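Local coordinates for uncharacterized protein (Legionella pneumophila subsp. pneumophila str. Philadelphia 1, PDB 4EZI) that is an alpha/beta hydrolase-fold protein of uncharacterised function that may act as a lipase on triacylglycerols, at residues Tyr201-Thr206 with Glu293-Asn298; Tyr131-Thr136 with Phe226-Thr231. All coordinates share one frame; numbering follows the deposited sequence.

Interaction 1: residues Tyr201-Thr206 with Glu293-Asn298; sequences YGWEET and EILKIN
Leu295 lies over one face of the Trp203 indole, and this apolar contact carries most of the meeting between the start of helix 203-212 and helix 292-299. Its CB sits 4.0 Å from the centroid of the six-membered ring of Trp203 and 21° off the ring normal, which meets the geometry of a CH-pi contact. The atom is displaced toward the rim, its shortest approach to the ring being 3.8 Å, to Trp203 CE2. Beyond CB, both methyls lie against the benzo part: Leu295 CD1 packs 3.7 Å from Trp203 CZ2, and Leu295 CD2 reaches Trp203 CH2 at 4.0 Å. Trp203 CG stands anti to the tryptophan's own backbone N (chi1 175°), which carries the indole across to Leu295.

In the alpha/beta hydrolase fold of this chain, helix 203-212 follows sheet strand 193-197, and the contact joins its first turn to helix 292-299, within the largely helical region that precedes strand 310-314.

At the pyrrole end, the chain of Lys296 crosses the indole at about a right angle, with Lys296 CG 4.0 Å from Trp203 CD1. Its terminus turns off to a long salt bridge, Lys296 NZ to Glu293 OE2 at 3.6 Å, one turn back on the same helix.

Phe299 meets the indole edge-to-face, and Phe226 of helix 218-233 and Ile284 of helix 278-285 also touch it. Gly202 is the N-cap residue; its O accepts from both Thr206 N and Thr206 OG1, which approach from opposite faces of the carbonyl plane, OG1 at 2.9 Å.

Interaction 2: residues Tyr131-Thr136 with Phe226-Thr231; sequences YVQAET and FYSLQT
Two first torsions set up this contact: Gln133 CG stands anti to its own carbonyl carbon (chi1 -67°), and the chain then runs extended to carry the amide across to helix 218-233, where Ser228 OG, anti to the serine backbone N (chi1 180°), is turned to the 131-133 loop. In this alpha/beta hydrolase fold the loop leads into helix 134-154, with Gln133 at the N-cap position, and the helix it meets belongs to the mainly helical region between strands 193-197 and 310-314.

Gln133 crosses Leu229 at a slant. Leu229 CD1 packs against the aliphatic and amide carbons of Gln133, 4.0 Å from CG and 3.8 Å from CD. Gln133 NE2 continues past this methyl to lie 3.3 Å from Ser228 OG, but the angle is too poor for a hydrogen bond, so the approach counts as close packing of polar atoms. Ser228 OG is instead hydrogen-bonded to the carbonyl oxygen of His129, just before the loop, which ties the helix to the same chain section.

Tyr131 touches the helix through its CB, 4.2 Å from Ser228 CB, while its ring turns away. Tyr224 stacks on that ring and Thr83 hydrogen-bonds its hydroxyl. The side chain approaches but does not contact Ser169, His351 and Asp318, whose geometry is consistent with a catalytic triad having its serine on a nucleophile elbow. Within the loop, Val132 CG2 rests over the centre of the Tyr131 ring, 3.5 Å above its plane.

The centres of interactions 1 and 2 are 12 Å apart, on the same side of the chain's centre, and their segments alternate in sequence: 131-136, 201-206, 226-231, then 293-298. Helices 203-212 and 218-233 are consecutive, so each contact uses one of a neighbouring pair. Two direct bridges join them. Asn298 probably hydrogen-bonds through OD1 to Ala134 N (2.9 Å) and through ND2 to Val132 O, linking helix 292-299 to the loop before helix 134-154 and its first turn; Leu295 CD2 meets Leu229 CD2 at 3.4 Å. Together they tie the helical region between strands 193-197 and 310-314 to the loop whose Tyr131 side chain approaches the putative triad.

Interaction 1: residues Tyr201-Thr206 with Glu293-Asn298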
ATOM      1  N   TYR A 201      -3.739  -9.297   7.280  1.00  9.88           N
ATOM      2  CA  TYR A 201      -4.335  -9.014   8.561  1.00 10.91           C
ATOM      3  C   TYR A 201      -3.906 -10.072   9.576  1.00 10.08           C
ATOM      4  O   TYR A 201      -4.069 -11.264   9.350  1.00 12.44           O
ATOM      5  CB  TYR A 201      -5.869  -9.022   8.514  1.00 11.53           C
ATOM      6  CG  TYR A 201      -6.512  -8.025   7.561  1.00 11.40           C
ATOM      7  CD1 TYR A 201      -6.772  -6.711   7.947  1.00 10.70           C
ATOM      8  CD2 TYR A 201      -6.855  -8.412   6.293  1.00 10.63           C
ATOM      9  CE1 TYR A 201      -7.400  -5.811   7.057  1.00 10.76           C
ATOM     10  CE2 TYR A 201      -7.463  -7.532   5.404  1.00  9.75           C
ATOM     11  CZ  TYR A 201      -7.706  -6.226   5.784  1.00  9.53           C
ATOM     12  OH  TYR A 201      -8.279  -5.335   4.911  1.00 10.88           O
ATOM     13  N   GLY A 202      -3.346  -9.603  10.674  1.00  9.67           N
ATOM     14  CA  GLY A 202      -3.014 -10.443  11.813  1.00  9.16           C
ATOM     15  C   GLY A 202      -1.625 -11.031  11.744  1.00  8.60           C
ATOM     16  O   GLY A 202      -1.259 -11.709  10.773  1.00  9.16           O
ATOM     17  N   TRP A 203      -0.846 -10.812  12.797  1.00  8.96           N
ATOM     18  CA  TRP A 203       0.522 -11.315  12.846  1.00  9.18           C
ATOM     19  C   TRP A 203       0.545 -12.842  12.775  1.00  9.09           C
ATOM     20  O   TRP A 203       1.215 -13.417  11.930  1.00  9.75           O
ATOM     21  CB  TRP A 203       1.194 -10.821  14.117  1.00  9.24           C
ATOM     22  CG  TRP A 203       2.549 -11.378  14.312  1.00 10.05           C
ATOM     23  CD1 TRP A 203       2.940 -12.252  15.278  1.00 11.11           C
ATOM     24  CD2 TRP A 203       3.696 -11.162  13.477  1.00  9.77           C
ATOM     25  NE1 TRP A 203       4.271 -12.573  15.124  1.00 13.06           N
ATOM     26  CE2 TRP A 203       4.753 -11.922  14.023  1.00 12.75           C
ATOM     27  CE3 TRP A 203       3.945 -10.400  12.324  1.00 11.02           C
ATOM     28  CZ2 TRP A 203       6.021 -11.941  13.455  1.00 14.47           C
ATOM     29  CZ3 TRP A 203       5.202 -10.409  11.771  1.00 13.20           C
ATOM     30  CH2 TRP A 203       6.230 -11.178  12.334  1.00 14.93           C
ATOM     31  N   GLU A 204      -0.174 -13.489  13.689  1.00 10.26           N
ATOM     32  CA  GLU A 204      -0.166 -14.951  13.701  1.00 11.34           C
ATOM     33  C   GLU A 204      -0.749 -15.532  12.402  1.00  9.69           C
ATOM     34  O   GLU A 204      -0.212 -16.464  11.816  1.00 10.75           O
ATOM     35  CB  GLU A 204      -0.900 -15.489  14.937  1.00 13.62           C
ATOM     36  CG  GLU A 204      -0.846 -17.038  15.047  1.00 21.44           C
ATOM     37  CD  GLU A 204      -1.532 -17.595  16.293  1.00 29.05           C
ATOM     38  OE1 GLU A 204      -2.237 -16.829  17.006  1.00 28.58           O
ATOM     39  OE2 GLU A 204      -1.347 -18.816  16.545  1.00 34.86           O
ATOM     40  N   GLU A 205      -1.872 -14.982  11.963  1.00 10.16           N
ATOM     41  CA  GLU A 205      -2.538 -15.469  10.756  1.00 10.38           C
ATOM     42  C   GLU A 205      -1.619 -15.352   9.533  1.00 10.18           C
ATOM     43  O   GLU A 205      -1.501 -16.279   8.720  1.00  9.67           O
ATOM     44  CB  GLU A 205      -3.869 -14.740  10.517  1.00 12.56           C
ATOM     45  CG  GLU A 205      -4.961 -15.046  11.567  1.00 15.94           C
ATOM     46  CD  GLU A 205      -4.720 -14.407  12.953  1.00 17.61           C
ATOM     47  OE1 GLU A 205      -3.952 -13.414  13.102  1.00 15.73           O
ATOM     48  OE2 GLU A 205      -5.355 -14.909  13.927  1.00 22.41           O
ATOM     49  N   THR A 206      -0.994 -14.198   9.390  1.00  9.55           N
ATOM     50  CA  THR A 206      -0.147 -13.965   8.245  1.00  8.87           C
ATOM     51  C   THR A 206       1.134 -14.802   8.324  1.00  8.49           C
ATOM     52  O   THR A 206       1.542 -15.409   7.328  1.00  8.57           O
ATOM     53  CB  THR A 206       0.131 -12.458   8.061  1.00  9.10           C
ATOM     54  OG1 THR A 206      -1.106 -11.770   7.895  1.00 10.23           O
ATOM     55  CG2 THR A 206       0.995 -12.191   6.824  1.00 10.56           C
ATOM     56  N   GLU A 293       5.554  -9.764  21.298  1.00 12.14           N
ATOM     57  CA  GLU A 293       4.658  -8.672  21.659  1.00 12.02           C
ATOM     58  C   GLU A 293       4.840  -7.409  20.795  1.00 11.95           C
ATOM     59  O   GLU A 293       3.865  -6.840  20.307  1.00 12.30           O
ATOM     60  CB  GLU A 293       4.709  -8.397  23.154  1.00 15.51           C
ATOM     61  CG  GLU A 293       4.094  -9.543  24.004  1.00 23.15           C
ATOM     62  CD  GLU A 293       2.720 -10.042  23.510  1.00 32.53           C
ATOM     63  OE1 GLU A 293       1.839  -9.204  23.209  1.00 34.79           O
ATOM     64  OE2 GLU A 293       2.520 -11.281  23.414  1.00 36.72           O
ATOM     65  N   ILE A 294       6.080  -7.005  20.547  1.00 11.76           N
ATOM     66  CA  ILE A 294       6.345  -5.847  19.704  0.50 12.37           C
ATOM     67  C   ILE A 294       5.983  -6.125  18.230  1.00 11.24           C
ATOM     68  O   ILE A 294       5.554  -5.214  17.499  1.00 11.14           O
ATOM     69  CB  ILE A 294       7.813  -5.351  19.890  0.50 14.34           C
ATOM     70  CG1 ILE A 294       7.999  -3.928  19.341  0.50 16.92           C
ATOM     71  CG2 ILE A 294       8.806  -6.333  19.306  0.50 14.77           C
ATOM     72  CD1 ILE A 294       7.191  -2.876  20.103  0.50 19.66           C
ATOM     73  N   LEU A 295       6.144  -7.372  17.790  1.00 10.41           N
ATOM     74  CA  LEU A 295       5.757  -7.776  16.446  1.00  9.60           C
ATOM     75  C   LEU A 295       4.247  -7.655  16.264  1.00  8.88           C
ATOM     76  O   LEU A 295       3.768  -7.202  15.215  1.00 10.00           O
ATOM     77  CB  LEU A 295       6.250  -9.182  16.137  1.00 10.09           C
ATOM     78  CG  LEU A 295       7.771  -9.298  16.010  1.00 11.12           C
ATOM     79  CD1 LEU A 295       8.272 -10.740  16.074  1.00 12.55           C
ATOM     80  CD2 LEU A 295       8.256  -8.635  14.732  1.00 14.99           C
ATOM     81  N   LYS A 296       3.481  -8.083  17.270  1.00 10.63           N
ATOM     82  CA  LYS A 296       2.029  -7.917  17.253  1.00  9.60           C
ATOM     83  C   LYS A 296       1.606  -6.456  17.226  1.00  9.52           C
ATOM     84  O   LYS A 296       0.672  -6.096  16.513  1.00 11.18           O
ATOM     85  CB  LYS A 296       1.373  -8.641  18.431  1.00 11.39           C
ATOM     86  CG  LYS A 296       1.421 -10.138  18.278  1.00 12.81           C
ATOM     87  CD  LYS A 296       1.083 -10.904  19.581  1.00 16.49           C
ATOM     88  CE  LYS A 296      -0.278 -10.634  20.113  1.00 23.11           C
ATOM     89  NZ  LYS A 296      -0.460 -11.439  21.370  1.00 27.39           N
ATOM     90  N   ILE A 297       2.290  -5.616  17.995  1.00 10.44           N
ATOM     91  CA  ILE A 297       1.992  -4.185  17.968  1.00 10.55           C
ATOM     92  C   ILE A 297       2.216  -3.613  16.566  1.00 10.66           C
ATOM     93  O   ILE A 297       1.396  -2.838  16.073  1.00 12.10           O
ATOM     94  CB  ILE A 297       2.755  -3.380  19.038  0.50 12.17           C
ATOM     95  CG1 ILE A 297       2.367  -3.866  20.442  0.50 14.38           C
ATOM     96  CG2 ILE A 297       2.422  -1.884  18.912  0.50 12.54           C
ATOM     97  CD1 ILE A 297       0.895  -3.677  20.806  0.50 19.11           C
ATOM     98  N   ASN A 298       3.325  -3.963  15.916  1.00  9.87           N
ATOM     99  CA  ASN A 298       3.525  -3.498  14.556  1.00  9.06           C
ATOM    100  C   ASN A 298       2.431  -3.963  13.610  1.00  8.94           C
ATOM    101  O   ASN A 298       1.957  -3.186  12.785  1.00 10.67           O
ATOM    102  CB  ASN A 298       4.887  -3.930  14.037  1.00  8.83           C
ATOM    103  CG  ASN A 298       5.080  -3.546  12.583  1.00  9.49           C
ATOM    104  OD1 ASN A 298       5.119  -2.351  12.254  1.00  9.68           O
ATOM    105  ND2 ASN A 298       5.139  -4.542  11.702  1.00  9.41           N
TER

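Interaction 2: residues Tyr131-Thr136 with Phe226-Thr231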
ATOM      1  N   TYR A 131       9.574  -2.219   5.487  1.00  6.88           N
ATOM      2  CA  TYR A 131       8.562  -3.013   4.800  1.00  6.87           C
ATOM      3  C   TYR A 131       7.501  -3.509   5.772  1.00  5.92           C
ATOM      4  O   TYR A 131       7.789  -4.180   6.770  1.00  7.01           O
ATOM      5  CB  TYR A 131       9.254  -4.177   4.108  1.00  6.62           C
ATOM      6  CG  TYR A 131       8.345  -5.084   3.326  1.00  6.28           C
ATOM      7  CD1 TYR A 131       7.451  -4.602   2.368  1.00  6.61           C
ATOM      8  CD2 TYR A 131       8.362  -6.438   3.532  1.00  7.06           C
ATOM      9  CE1 TYR A 131       6.644  -5.443   1.628  1.00  6.81           C
ATOM     10  CE2 TYR A 131       7.580  -7.302   2.795  1.00  7.34           C
ATOM     11  CZ  TYR A 131       6.714  -6.805   1.863  1.00  7.65           C
ATOM     12  OH  TYR A 131       5.934  -7.702   1.174  1.00  8.38           O
ATOM     13  N   VAL A 132       6.246  -3.183   5.505  1.00  6.68           N
ATOM     14  CA  VAL A 132       5.137  -3.573   6.401  1.00  7.19           C
ATOM     15  C   VAL A 132       5.443  -3.125   7.842  1.00  7.06           C
ATOM     16  O   VAL A 132       5.138  -3.841   8.787  1.00  8.16           O
ATOM     17  CB  VAL A 132       4.730  -5.085   6.306  1.00  7.38           C
ATOM     18  CG1 VAL A 132       3.257  -5.234   6.738  1.00  9.63           C
ATOM     19  CG2 VAL A 132       4.933  -5.630   4.903  1.00  8.81           C
ATOM     20  N   GLN A 133       5.976  -1.905   7.963  1.00  7.62           N
ATOM     21  CA  GLN A 133       6.194  -1.241   9.249  1.00  7.72           C
ATOM     22  C   GLN A 133       5.142  -0.153   9.400  1.00  7.50           C
ATOM     23  O   GLN A 133       5.159   0.864   8.692  1.00  8.71           O
ATOM     24  CB  GLN A 133       7.623  -0.716   9.364  1.00  8.95           C
ATOM     25  CG  GLN A 133       8.654  -1.864   9.421  1.00  8.64           C
ATOM     26  CD  GLN A 133      10.101  -1.411   9.574  1.00  8.72           C
ATOM     27  OE1 GLN A 133      10.373  -0.360  10.157  1.00 10.13           O
ATOM     28  NE2 GLN A 133      11.036  -2.192   9.038  1.00  8.90           N
ATOM     29  N   ALA A 134       4.187  -0.406  10.299  1.00  8.12           N
ATOM     30  CA  ALA A 134       3.001   0.407  10.412  1.00  8.92           C
ATOM     31  C   ALA A 134       3.295   1.884  10.651  1.00  8.09           C
ATOM     32  O   ALA A 134       2.679   2.749  10.033  1.00  9.45           O
ATOM     33  CB  ALA A 134       2.111  -0.113  11.536  1.00  9.85           C
ATOM     34  N   GLU A 135       4.217   2.188  11.558  1.00  8.31           N
ATOM     35  CA  GLU A 135       4.391   3.578  11.958  1.00  8.47           C
ATOM     36  C   GLU A 135       4.717   4.489  10.786  1.00  9.28           C
ATOM     37  O   GLU A 135       4.125   5.560  10.634  1.00  9.92           O
ATOM     38  CB  GLU A 135       5.488   3.658  13.003  1.00 10.04           C
ATOM     39  CG  GLU A 135       5.862   5.053  13.481  1.00 14.19           C
ATOM     40  CD  GLU A 135       4.726   5.860  14.063  1.00 20.91           C
ATOM     41  OE1 GLU A 135       3.867   5.269  14.774  1.00 23.13           O
ATOM     42  OE2 GLU A 135       4.703   7.109  13.837  1.00 23.19           O
ATOM     43  N   THR A 136       5.710   4.089   9.988  1.00  7.75           N
ATOM     44  CA  THR A 136       6.172   4.908   8.888  1.00  8.20           C
ATOM     45  C   THR A 136       5.349   4.721   7.615  1.00  7.57           C
ATOM     46  O   THR A 136       5.274   5.657   6.824  1.00  8.59           O
ATOM     47  CB  THR A 136       7.673   4.769   8.606  1.00  8.97           C
ATOM     48  OG1 THR A 136       7.997   3.395   8.403  1.00  9.62           O
ATOM     49  CG2 THR A 136       8.526   5.380   9.718  1.00 10.30           C
ATOM     50  N   PHE A 226      11.933  -9.441   7.336  1.00  6.16           N
ATOM     51  CA  PHE A 226      12.868  -9.602   8.440  1.00  6.19           C
ATOM     52  C   PHE A 226      14.187  -8.887   8.204  1.00  6.09           C
ATOM     53  O   PHE A 226      14.803  -8.389   9.147  1.00  6.98           O
ATOM     54  CB  PHE A 226      13.037 -11.081   8.826  1.00  7.39           C
ATOM     55  CG  PHE A 226      11.812 -11.646   9.489  1.00  6.97           C
ATOM     56  CD1 PHE A 226      11.467 -11.245  10.768  1.00  7.73           C
ATOM     57  CD2 PHE A 226      11.008 -12.524   8.832  1.00  7.93           C
ATOM     58  CE1 PHE A 226      10.319 -11.738  11.391  1.00  8.65           C
ATOM     59  CE2 PHE A 226       9.864 -13.031   9.446  1.00  8.69           C
ATOM     60  CZ  PHE A 226       9.516 -12.629  10.714  1.00  8.82           C
ATOM     61  N   TYR A 227      14.637  -8.794   6.944  1.00  6.32           N
ATOM     62  CA  TYR A 227      15.842  -8.020   6.661  1.00  6.89           C
ATOM     63  C   TYR A 227      15.627  -6.547   7.025  1.00  6.17           C
ATOM     64  O   TYR A 227      16.455  -5.912   7.697  1.00  6.94           O
ATOM     65  CB  TYR A 227      16.267  -8.199   5.201  1.00  6.95           C
ATOM     66  CG  TYR A 227      17.434  -7.342   4.814  1.00  7.77           C
ATOM     67  CD1 TYR A 227      18.633  -7.406   5.490  1.00  9.44           C
ATOM     68  CD2 TYR A 227      17.339  -6.435   3.786  1.00  8.68           C
ATOM     69  CE1 TYR A 227      19.715  -6.593   5.155  1.00  9.25           C
ATOM     70  CE2 TYR A 227      18.404  -5.619   3.440  1.00  9.70           C
ATOM     71  CZ  TYR A 227      19.592  -5.689   4.143  1.00 10.06           C
ATOM     72  OH  TYR A 227      20.664  -4.877   3.804  1.00 12.24           O
ATOM     73  N   SER A 228      14.491  -6.001   6.604  1.00  6.80           N
ATOM     74  CA  SER A 228      14.176  -4.607   6.866  1.00  7.03           C
ATOM     75  C   SER A 228      13.924  -4.355   8.353  1.00  6.25           C
ATOM     76  O   SER A 228      14.374  -3.346   8.904  1.00  7.77           O
ATOM     77  CB  SER A 228      12.952  -4.220   6.017  1.00  8.56           C
ATOM     78  OG  SER A 228      12.600  -2.862   6.248  1.00 10.02           O
ATOM     79  N   LEU A 229      13.199  -5.257   9.018  1.00  6.64           N
ATOM     80  CA  LEU A 229      12.923  -5.045  10.429  1.00  7.62           C
ATOM     81  C   LEU A 229      14.199  -5.106  11.269  1.00  7.23           C
ATOM     82  O   LEU A 229      14.399  -4.278  12.160  1.00  8.00           O
ATOM     83  CB  LEU A 229      11.861  -6.016  10.947  1.00  8.03           C
ATOM     84  CG  LEU A 229      11.192  -5.593  12.255  1.00  9.78           C
ATOM     85  CD1 LEU A 229      10.345  -4.316  12.068  1.00 12.16           C
ATOM     86  CD2 LEU A 229      10.321  -6.718  12.774  1.00 11.16           C
ATOM     87  N   GLN A 230      15.049  -6.094  11.011  1.00  7.31           N
ATOM     88  CA  GLN A 230      16.302  -6.178  11.752  1.00  7.55           C
ATOM     89  C   GLN A 230      17.176  -4.963  11.435  1.00  7.59           C
ATOM     90  O   GLN A 230      17.830  -4.427  12.338  1.00  9.25           O
ATOM     91  CB  GLN A 230      17.027  -7.485  11.432  1.00  7.38           C
ATOM     92  CG  GLN A 230      18.392  -7.620  12.078  1.00  8.02           C
ATOM     93  CD  GLN A 230      18.357  -7.692  13.603  1.00  7.37           C
ATOM     94  OE1 GLN A 230      17.311  -7.885  14.209  1.00  9.30           O
ATOM     95  NE2 GLN A 230      19.524  -7.517  14.230  1.00 10.31           N
ATOM     96  N   THR A 231      17.217  -4.522  10.184  1.00  8.18           N
ATOM     97  CA  THR A 231      17.991  -3.324   9.813  1.00  8.82           C
ATOM     98  C   THR A 231      17.596  -2.107  10.635  1.00  8.01           C
ATOM     99  O   THR A 231      18.453  -1.426  11.204  1.00 10.40           O
ATOM    100  CB  THR A 231      17.855  -3.010   8.308  1.00  7.92           C
ATOM    101  OG1 THR A 231      18.476  -4.051   7.546  1.00  8.56           O
ATOM    102  CG2 THR A 231      18.472  -1.658   7.952  1.00  9.86           C
TER